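Local coordinates for protein ATP-dependent helicase FUN30 (PDB 5GN1) that remodels nucleosomes using ATP, promotes DNA end resection at double-strand breaks and is required for heterochromatin organization, this chain being the C-terminal part of its ATPase domain, at residues I126-L134 against K145-S153; G267-V276 against R294-N305. All coordinates share one frame; numbering follows the deposited sequence.

In the fold
The C-terminal half of a SNF2-family motor illustrates how contacts made in series can serve separate parts of a chain. After the first strand, 49-56, at one edge of the parallel sheet, the chain runs through helices, and contact 1 closes a short loop by folding helix 145-153 back on helix 123-133, with helix 137-140 between. The chain then passes through strands 205-209, 229-232 and 256-260 before contact 2 opens. That contact spans a beta-alpha-beta unit, joining the approaches to strands 275-278 and 304-311 around helix 285-292. The two loops neither overlap nor cross; the centres of contacts 1 and 2 are about 47 Å apart, and the contacts lie on opposite sides of the chain's centre.

Contact 1: I126-L134 against K145-S153; sequences ITKMSDAIL and KEYIKEDMS
Lys149 and Ser130 meet where helices 123-133 and 145-153 come closest, consistent with a small residue at that point: the axes of the short segments pass 8.6 Å apart, with 131° between their N-to-C directions. The pair belongs to a helical region away from the central parallel sheet, the contact's centre about 26 Å from that of the chain. Ser130 is a knob set among Lys145, Ile148, Lys149 and Met152, its CB 3.7 Å from Lys149 CB. Lys149 has CG anti to its own backbone N (chi1 -172°), which carries the chain crosswise over Ile126 to Thr127, where Lys149 NZ donates to Thr127 OG1 at 2.7 Å; that hydroxyl also bonds to Asp123 O. On the buried side Met152 runs antiparallel alongside Ile126, CB to CB 4.0 Å, and its extended thioether brings Met152 CE to 3.9 Å from Met129 CB. Leu160 and Leu163 of helix 157-166 also touch Met152. Ile133 and Ile148 lie crosswise, meeting through their CG2 methyls. At the margin Lys145 NZ and Asp131 OD2 form a salt bridge. The interior is thus apolar apart from the Ser130 hydroxyl, which lies near Ile126 O and Thr127 O of its own helix, and the exposed salt bridge probably adds less than the buried Met152-Ile126 packing.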
loop_
_atom_site.group_PDB
_atom_site.type_symbol
_atom_site.label_atom_id
_atom_site.label_comp_id
_atom_site.label_asym_id
_atom_site.label_seq_id
_atom_site.Cartn_x
_atom_site.Cartn_y
_atom_site.Cartn_z
ATOM N N ILE A 126 -16.281 5.513 -15.602
ATOM C CA ILE A 126 -15.557 6.748 -15.768
ATOM C C ILE A 126 -16.062 7.578 -16.916
ATOM O O ILE A 126 -15.933 8.794 -16.922
ATOM C CB ILE A 126 -14.055 6.503 -15.809
ATOM C CG1 ILE A 126 -13.699 5.653 -16.981
ATOM C CG2 ILE A 126 -13.597 5.839 -14.531
ATOM C CD1 ILE A 126 -12.222 5.438 -17.089
ATOM N N THR A 127 -16.666 6.914 -17.888
ATOM C CA THR A 127 -17.213 7.631 -19.021
ATOM C C THR A 127 -18.248 8.583 -18.489
ATOM O O THR A 127 -18.191 9.743 -18.765
ATOM C CB THR A 127 -17.847 6.673 -20.005
ATOM O OG1 THR A 127 -16.846 5.852 -20.585
ATOM C CG2 THR A 127 -18.533 7.414 -21.076
ATOM N N LYS A 128 -19.133 8.115 -17.634
ATOM C CA LYS A 128 -20.149 8.996 -17.072
ATOM C C LYS A 128 -19.544 10.040 -16.140
ATOM O O LYS A 128 -20.066 11.155 -16.053
ATOM C CB LYS A 128 -21.219 8.175 -16.340
ATOM C CG LYS A 128 -21.651 6.884 -17.057
ATOM C CD LYS A 128 -21.983 7.100 -18.553
ATOM C CE LYS A 128 -21.456 5.940 -19.409
ATOM N NZ LYS A 128 -21.831 6.028 -20.865
ATOM N N MET A 129 -18.457 9.711 -15.428
ATOM C CA MET A 129 -17.842 10.694 -14.533
ATOM C C MET A 129 -17.097 11.768 -15.318
ATOM O O MET A 129 -17.040 12.933 -14.899
ATOM C CB MET A 129 -16.873 10.014 -13.563
ATOM C CG MET A 129 -17.488 8.991 -12.647
ATOM S SD MET A 129 -16.206 8.071 -11.769
ATOM C CE MET A 129 -15.413 9.399 -10.884
ATOM N N SER A 130 -16.532 11.365 -16.439
ATOM C CA SER A 130 -15.876 12.331 -17.270
ATOM C C SER A 130 -16.857 13.325 -17.883
ATOM O O SER A 130 -16.626 14.507 -17.805
ATOM C CB SER A 130 -15.042 11.662 -18.323
ATOM O OG SER A 130 -15.779 10.864 -19.165
ATOM N N ASP A 131 -17.972 12.860 -18.426
ATOM C CA ASP A 131 -18.948 13.777 -18.994
ATOM C C ASP A 131 -19.412 14.684 -17.879
ATOM O O ASP A 131 -19.543 15.862 -18.030
ATOM C CB ASP A 131 -20.145 13.009 -19.570
ATOM C CG ASP A 131 -21.388 13.892 -19.768
ATOM O OD1 ASP A 131 -22.313 13.849 -18.932
ATOM O OD2 ASP A 131 -21.435 14.638 -20.761
ATOM N N ALA A 132 -19.624 14.077 -16.740
ATOM C CA ALA A 132 -20.111 14.715 -15.558
ATOM C C ALA A 132 -19.275 15.815 -14.939
ATOM O O ALA A 132 -19.801 16.821 -14.579
ATOM C CB ALA A 132 -20.327 13.629 -14.529
ATOM N N ILE A 133 -17.967 15.629 -14.822
ATOM C CA ILE A 133 -17.113 16.620 -14.172
ATOM C C ILE A 133 -16.957 17.981 -14.835
ATOM O O ILE A 133 -16.514 18.912 -14.194
ATOM C CB ILE A 133 -15.695 16.106 -13.900
ATOM C CG1 ILE A 133 -15.036 16.999 -12.898
ATOM C CG2 ILE A 133 -14.894 16.042 -15.177
ATOM C CD1 ILE A 133 -13.854 16.384 -12.216
ATOM N N LEU A 134 -17.303 18.094 -16.098
ATOM C CA LEU A 134 -17.137 19.378 -16.783
ATOM C C LEU A 134 -17.892 20.547 -16.133
ATOM O O LEU A 134 -17.424 21.655 -16.065
ATOM C CB LEU A 134 -17.627 19.262 -18.221
ATOM C CG LEU A 134 -16.865 18.231 -19.043
ATOM C CD1 LEU A 134 -17.651 17.437 -20.056
ATOM C CD2 LEU A 134 -15.695 18.881 -19.732
ATOM N N LYS A 145 -13.364 15.625 -23.388
ATOM C CA LYS A 145 -13.841 14.464 -22.717
ATOM C C LYS A 145 -12.950 13.294 -22.826
ATOM O O LYS A 145 -12.753 12.666 -21.835
ATOM C CB LYS A 145 -15.281 14.160 -23.058
ATOM C CG LYS A 145 -16.257 15.205 -22.537
ATOM C CD LYS A 145 -17.732 14.955 -22.878
ATOM C CE LYS A 145 -18.607 16.057 -22.279
ATOM N NZ LYS A 145 -20.063 15.976 -22.535
ATOM N N GLU A 146 -12.420 12.975 -23.986
ATOM C CA GLU A 146 -11.507 11.854 -24.026
ATOM C C GLU A 146 -10.210 12.146 -23.289
ATOM O O GLU A 146 -9.397 11.233 -23.127
ATOM C CB GLU A 146 -11.276 11.464 -25.487
ATOM C CG GLU A 146 -12.595 11.065 -26.128
ATOM C CD GLU A 146 -13.287 9.962 -25.335
ATOM O OE1 GLU A 146 -12.850 8.798 -25.442
ATOM O OE2 GLU A 146 -14.240 10.264 -24.584
ATOM N N TYR A 147 -10.023 13.374 -22.798
ATOM C CA TYR A 147 -8.851 13.720 -22.002
ATOM C C TYR A 147 -9.074 13.414 -20.521
ATOM O O TYR A 147 -8.263 12.709 -19.909
ATOM C CB TYR A 147 -8.469 15.201 -22.203
ATOM C CG TYR A 147 -7.817 15.509 -23.556
ATOM C CD1 TYR A 147 -7.700 14.528 -24.539
ATOM C CD2 TYR A 147 -7.303 16.775 -23.837
ATOM C CE1 TYR A 147 -7.115 14.804 -25.766
ATOM C CE2 TYR A 147 -6.703 17.057 -25.065
ATOM C CZ TYR A 147 -6.610 16.063 -26.020
ATOM O OH TYR A 147 -6.022 16.317 -27.237
ATOM N N ILE A 148 -10.167 13.917 -19.937
ATOM C CA ILE A 148 -10.455 13.611 -18.536
ATOM C C ILE A 148 -10.677 12.116 -18.345
ATOM O O ILE A 148 -10.290 11.541 -17.317
ATOM C CB ILE A 148 -11.661 14.423 -18.041
ATOM C CG1 ILE A 148 -11.371 15.901 -18.224
ATOM C CG2 ILE A 148 -12.015 14.077 -16.601
ATOM C CD1 ILE A 148 -10.410 16.388 -17.217
ATOM N N LYS A 149 -11.299 11.462 -19.328
ATOM C CA LYS A 149 -11.582 10.039 -19.190
ATOM C C LYS A 149 -10.312 9.217 -19.323
ATOM O O LYS A 149 -10.146 8.203 -18.636
ATOM C CB LYS A 149 -12.620 9.596 -20.221
ATOM C CG LYS A 149 -13.099 8.170 -20.015
ATOM C CD LYS A 149 -14.055 7.712 -21.108
ATOM C CE LYS A 149 -13.850 6.233 -21.423
ATOM N NZ LYS A 149 -14.828 5.727 -22.431
ATOM N N GLU A 150 -9.401 9.629 -20.207
ATOM C CA GLU A 150 -8.107 8.963 -20.265
ATOM C C GLU A 150 -7.350 9.129 -18.953
ATOM O O GLU A 150 -6.706 8.187 -18.486
ATOM C CB GLU A 150 -7.280 9.501 -21.428
ATOM C CG GLU A 150 -6.146 8.578 -21.839
ATOM C CD GLU A 150 -5.257 9.191 -22.904
ATOM O OE1 GLU A 150 -5.416 10.402 -23.185
ATOM O OE2 GLU A 150 -4.407 8.461 -23.462
ATOM N N ASP A 151 -7.410 10.325 -18.354
ATOM C CA ASP A 151 -6.796 10.544 -17.047
ATOM C C ASP A 151 -7.398 9.614 -16.002
ATOM O O ASP A 151 -6.674 8.994 -15.213
ATOM C CB ASP A 151 -6.967 12.004 -16.610
ATOM C CG ASP A 151 -5.931 12.942 -17.233
ATOM O OD1 ASP A 151 -5.158 12.505 -18.119
ATOM O OD2 ASP A 151 -5.908 14.128 -16.844
ATOM N N MET A 152 -8.729 9.519 -15.974
ATOM C CA MET A 152 -9.401 8.639 -15.021
ATOM C C MET A 152 -9.042 7.176 -15.246
ATOM O O MET A 152 -8.884 6.423 -14.281
ATOM C CB MET A 152 -10.908 8.835 -15.108
ATOM C CG MET A 152 -11.393 10.124 -14.487
ATOM S SD MET A 152 -13.153 10.368 -14.819
ATOM C CE MET A 152 -13.463 11.827 -13.866
ATOM N N SER A 153 -8.918 6.748 -16.504
ATOM C CA SER A 153 -8.623 5.340 -16.786
ATOM C C SER A 153 -7.313 4.874 -16.158
ATOM O O SER A 153 -7.131 3.669 -15.965
ATOM C CB SER A 153 -8.568 5.082 -18.290
ATOM O OG SER A 153 -7.275 5.343 -18.825
#

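Contact 2: G267-V276 against R294-N305; sequences GINLVCANNV and RAHRVGQTKEVN
Arg297 and Asn269 set two flat groups against each other, guanidinium and amide planes 73° apart: Asn269 ND2 stands at the guanidinium edge, and Ile268 O lies over one face, offset toward the rim. They join a beta-alpha-beta unit of the RecA-like lobe, where GINL and RAHRVGQTK correspond to SF2 helicase motifs V and VI, probably linked to ATP hydrolysis as in relatives. Asn269 ND2 and Arg297 NE, 3.3 Å apart, are both donors and do not bond; water 1 accepts from Asn269 ND2 and Arg297 NH2, and Arg297 NH1 bonds to Asp293 O. Near the edge of the Arg294 guanidinium, Ile268 O takes a bond from Arg294 NH1 at 3.1 Å, while Arg294 NE is held by Gln290 O. A bend at chi2 (66°) turns the Gln300 amide back, and its NE2 donates to Ala273 O and Ala295 O, both at 2.9 Å, while OE1 accepts from Lys302 N. A leucine in its place would probably leave both carbonyls and the Lys302 N-H without their mate, the two loops untied at this point. Asn305 bonds on either side of Asn275, to Asn274 O and Val276 N, the parallel-bridge pattern. Asn274 ND2, with Glu203 as a further, weak partner, meets Glu303 O at 3.1 Å, nearly in line with its C=O (170°).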
loop_
_atom_site.group_PDB
_atom_site.type_symbol
_atom_site.label_atom_id
_atom_site.label_comp_id
_atom_site.label_asym_id
_atom_site.label_seq_id
_atom_site.Cartn_x
_atom_site.Cartn_y
_atom_site.Cartn_z
ATOM N N GLY A 267 15.389 9.744 11.663
ATOM C CA GLY A 267 15.900 9.943 13.014
ATOM C C GLY A 267 14.881 10.450 14.017
ATOM O O GLY A 267 15.243 11.198 14.930
ATOM N N ILE A 268 13.611 10.065 13.874
ATOM C CA ILE A 268 12.576 10.492 14.810
ATOM C C ILE A 268 12.473 9.460 15.921
ATOM O O ILE A 268 12.801 8.279 15.745
ATOM C CB ILE A 268 11.211 10.713 14.119
ATOM C CG1 ILE A 268 10.715 9.421 13.467
ATOM C CG2 ILE A 268 11.305 11.833 13.091
ATOM C CD1 ILE A 268 9.472 9.609 12.617
ATOM N N ASN A 269 11.995 9.913 17.078
ATOM C CA ASN A 269 11.955 9.125 18.305
ATOM C C ASN A 269 10.501 8.950 18.731
ATOM O O ASN A 269 9.849 9.920 19.121
ATOM C CB ASN A 269 12.772 9.817 19.398
ATOM C CG ASN A 269 12.938 8.960 20.633
ATOM O OD1 ASN A 269 11.980 8.370 21.120
ATOM N ND2 ASN A 269 14.164 8.874 21.137
ATOM N N LEU A 270 10.001 7.714 18.689
ATOM C CA LEU A 270 8.595 7.429 18.974
ATOM C C LEU A 270 8.457 6.371 20.062
ATOM O O LEU A 270 7.643 5.451 19.952
ATOM C CB LEU A 270 7.853 6.995 17.695
ATOM C CG LEU A 270 7.806 8.082 16.617
ATOM C CD1 LEU A 270 7.316 7.573 15.262
ATOM C CD2 LEU A 270 6.953 9.221 17.109
ATOM N N VAL A 271 9.203 6.515 21.169
ATOM C CA VAL A 271 9.208 5.470 22.195
ATOM C C VAL A 271 7.914 5.426 22.997
ATOM O O VAL A 271 7.739 4.537 23.835
ATOM C CB VAL A 271 10.406 5.582 23.163
ATOM C CG1 VAL A 271 11.723 5.374 22.410
ATOM C CG2 VAL A 271 10.396 6.896 23.919
ATOM N N CYS A 272 6.991 6.358 22.757
ATOM C CA CYS A 272 5.711 6.237 23.449
ATOM C C CYS A 272 4.839 5.122 22.877
ATOM O O CYS A 272 3.784 4.830 23.451
ATOM C CB CYS A 272 4.954 7.567 23.425
ATOM S SG CYS A 272 4.733 8.262 21.787
ATOM N N ALA A 273 5.237 4.509 21.764
ATOM C CA ALA A 273 4.611 3.291 21.265
ATOM C C ALA A 273 5.549 2.114 21.516
ATOM O O ALA A 273 6.764 2.264 21.407
ATOM C CB ALA A 273 4.322 3.404 19.762
ATOM N N ASN A 274 4.995 0.940 21.853
ATOM C CA ASN A 274 5.817 -0.266 21.956
ATOM C C ASN A 274 5.318 -1.378 21.040
ATOM O O ASN A 274 5.660 -2.548 21.251
ATOM C CB ASN A 274 5.930 -0.763 23.409
ATOM C CG ASN A 274 4.617 -1.275 23.977
ATOM O OD1 ASN A 274 3.586 -0.611 23.898
ATOM N ND2 ASN A 274 4.659 -2.460 24.589
ATOM N N ASN A 275 4.531 -1.029 20.014
ATOM C CA ASN A 275 4.088 -1.967 18.995
ATOM C C ASN A 275 4.351 -1.375 17.623
ATOM O O ASN A 275 4.222 -0.165 17.422
ATOM C CB ASN A 275 2.610 -2.306 19.130
ATOM C CG ASN A 275 2.293 -2.918 20.474
ATOM O OD1 ASN A 275 2.368 -4.137 20.647
ATOM N ND2 ASN A 275 1.943 -2.077 21.432
ATOM N N VAL A 276 4.727 -2.239 16.684
ATOM C CA VAL A 276 5.036 -1.832 15.323
ATOM C C VAL A 276 4.392 -2.845 14.386
ATOM O O VAL A 276 4.566 -4.054 14.566
ATOM C CB VAL A 276 6.558 -1.743 15.078
ATOM C CG1 VAL A 276 6.820 -1.459 13.592
ATOM C CG2 VAL A 276 7.185 -0.644 15.940
ATOM N N ARG A 294 12.268 3.149 15.389
ATOM C CA ARG A 294 11.654 4.392 15.864
ATOM C C ARG A 294 11.056 4.193 17.251
ATOM O O ARG A 294 11.025 5.127 18.055
ATOM C CB ARG A 294 10.570 4.894 14.892
ATOM C CG ARG A 294 11.038 5.199 13.454
ATOM C CD ARG A 294 12.327 6.012 13.431
ATOM N NE ARG A 294 13.502 5.148 13.333
ATOM C CZ ARG A 294 14.733 5.523 13.651
ATOM N NH1 ARG A 294 14.947 6.747 14.128
ATOM N NH2 ARG A 294 15.742 4.668 13.514
ATOM N N ALA A 295 10.609 2.977 17.549
ATOM C CA ALA A 295 10.085 2.576 18.847
ATOM C C ALA A 295 11.128 1.878 19.707
ATOM O O ALA A 295 11.211 2.136 20.916
ATOM C CB ALA A 295 8.883 1.641 18.658
ATOM N N HIS A 296 11.936 1.004 19.101
ATOM C CA HIS A 296 12.929 0.209 19.827
ATOM C C HIS A 296 14.239 0.979 19.808
ATOM O O HIS A 296 15.084 0.793 18.929
ATOM C CB HIS A 296 13.077 -1.182 19.218
ATOM C CG HIS A 296 14.223 -1.965 19.787
ATOM N ND1 HIS A 296 14.213 -2.469 21.071
ATOM C CD2 HIS A 296 15.429 -2.289 19.262
ATOM C CE1 HIS A 296 15.358 -3.084 21.307
ATOM N NE2 HIS A 296 16.115 -2.985 20.228
ATOM N N ARG A 297 14.403 1.866 20.787
ATOM C CA ARG A 297 15.570 2.732 20.852
ATOM C C ARG A 297 15.703 3.245 22.278
ATOM O O ARG A 297 14.828 3.037 23.124
ATOM C CB ARG A 297 15.467 3.891 19.852
ATOM C CG ARG A 297 14.275 4.821 20.135
ATOM C CD ARG A 297 14.089 5.893 19.079
ATOM N NE ARG A 297 15.274 6.729 18.905
ATOM C CZ ARG A 297 16.137 6.601 17.898
ATOM N NH1 ARG A 297 15.954 5.665 16.971
ATOM N NH2 ARG A 297 17.191 7.404 17.826
ATOM N N VAL A 298 16.819 3.929 22.528
ATOM C CA VAL A 298 17.109 4.449 23.860
ATOM C C VAL A 298 15.975 5.355 24.311
ATOM O O VAL A 298 15.513 6.226 23.565
ATOM C CB VAL A 298 18.460 5.179 23.857
ATOM C CG1 VAL A 298 18.762 5.756 25.230
ATOM C CG2 VAL A 298 19.568 4.227 23.418
ATOM N N GLY A 299 15.505 5.137 25.534
ATOM C CA GLY A 299 14.348 5.825 26.065
ATOM C C GLY A 299 13.123 4.947 26.167
ATOM O O GLY A 299 12.215 5.253 26.953
ATOM N N GLN A 300 13.076 3.867 25.389
ATOM C CA GLN A 300 11.969 2.926 25.440
ATOM C C GLN A 300 12.013 2.149 26.748
ATOM O O GLN A 300 13.063 1.632 27.136
ATOM C CB GLN A 300 12.039 1.966 24.250
ATOM C CG GLN A 300 11.030 0.856 24.300
ATOM C CD GLN A 300 9.590 1.358 24.184
ATOM O OE1 GLN A 300 8.850 1.347 25.160
ATOM N NE2 GLN A 300 9.186 1.778 22.972
ATOM N N THR A 301 10.878 2.066 27.428
ATOM C CA THR A 301 10.816 1.380 28.708
ATOM C C THR A 301 10.108 0.037 28.640
ATOM O O THR A 301 10.131 -0.703 29.624
ATOM C CB THR A 301 10.111 2.250 29.761
ATOM O OG1 THR A 301 8.740 2.423 29.397
ATOM C CG2 THR A 301 10.773 3.616 29.865
ATOM N N LYS A 302 9.472 -0.296 27.528
ATOM C CA LYS A 302 8.762 -1.555 27.412
ATOM C C LYS A 302 9.386 -2.397 26.307
ATOM O O LYS A 302 10.120 -1.889 25.455
ATOM C CB LYS A 302 7.278 -1.309 27.130
ATOM C CG LYS A 302 6.612 -0.427 28.169
ATOM C CD LYS A 302 5.149 -0.212 27.832
ATOM C CE LYS A 302 4.466 0.713 28.843
ATOM N NZ LYS A 302 3.049 0.946 28.461
ATOM N N GLU A 303 9.098 -3.702 26.335
ATOM C CA GLU A 303 9.463 -4.553 25.211
ATOM C C GLU A 303 8.649 -4.137 23.990
ATOM O O GLU A 303 7.470 -3.795 24.107
ATOM C CB GLU A 303 9.224 -6.030 25.547
ATOM C CG GLU A 303 10.247 -6.592 26.551
ATOM C CD GLU A 303 10.075 -8.084 26.845
ATOM O OE1 GLU A 303 9.372 -8.793 26.089
ATOM O OE2 GLU A 303 10.664 -8.554 27.842
ATOM N N VAL A 304 9.286 -4.141 22.819
ATOM C CA VAL A 304 8.652 -3.705 21.576
ATOM C C VAL A 304 8.300 -4.932 20.751
ATOM O O VAL A 304 9.159 -5.788 20.493
ATOM C CB VAL A 304 9.560 -2.742 20.791
ATOM C CG1 VAL A 304 9.038 -2.523 19.347
ATOM C CG2 VAL A 304 9.679 -1.419 21.537
ATOM N N ASN A 305 7.040 -5.027 20.337
ATOM C CA ASN A 305 6.564 -6.142 19.535
ATOM C C ASN A 305 6.313 -5.668 18.112
ATOM O O ASN A 305 5.597 -4.687 17.894
ATOM C CB ASN A 305 5.302 -6.745 20.132
ATOM C CG ASN A 305 5.604 -7.654 21.308
ATOM O OD1 ASN A 305 5.511 -7.246 22.471
ATOM N ND2 ASN A 305 5.987 -8.890 21.010
HETATM O O HOH W 1 16.495 9.543 19.465
HETATM O O HOH W 2 14.626 8.586 24.133
HETATM O O HOH W 3 6.478 2.399 25.013
HETATM O O HOH W 4 8.856 4.200 26.715
#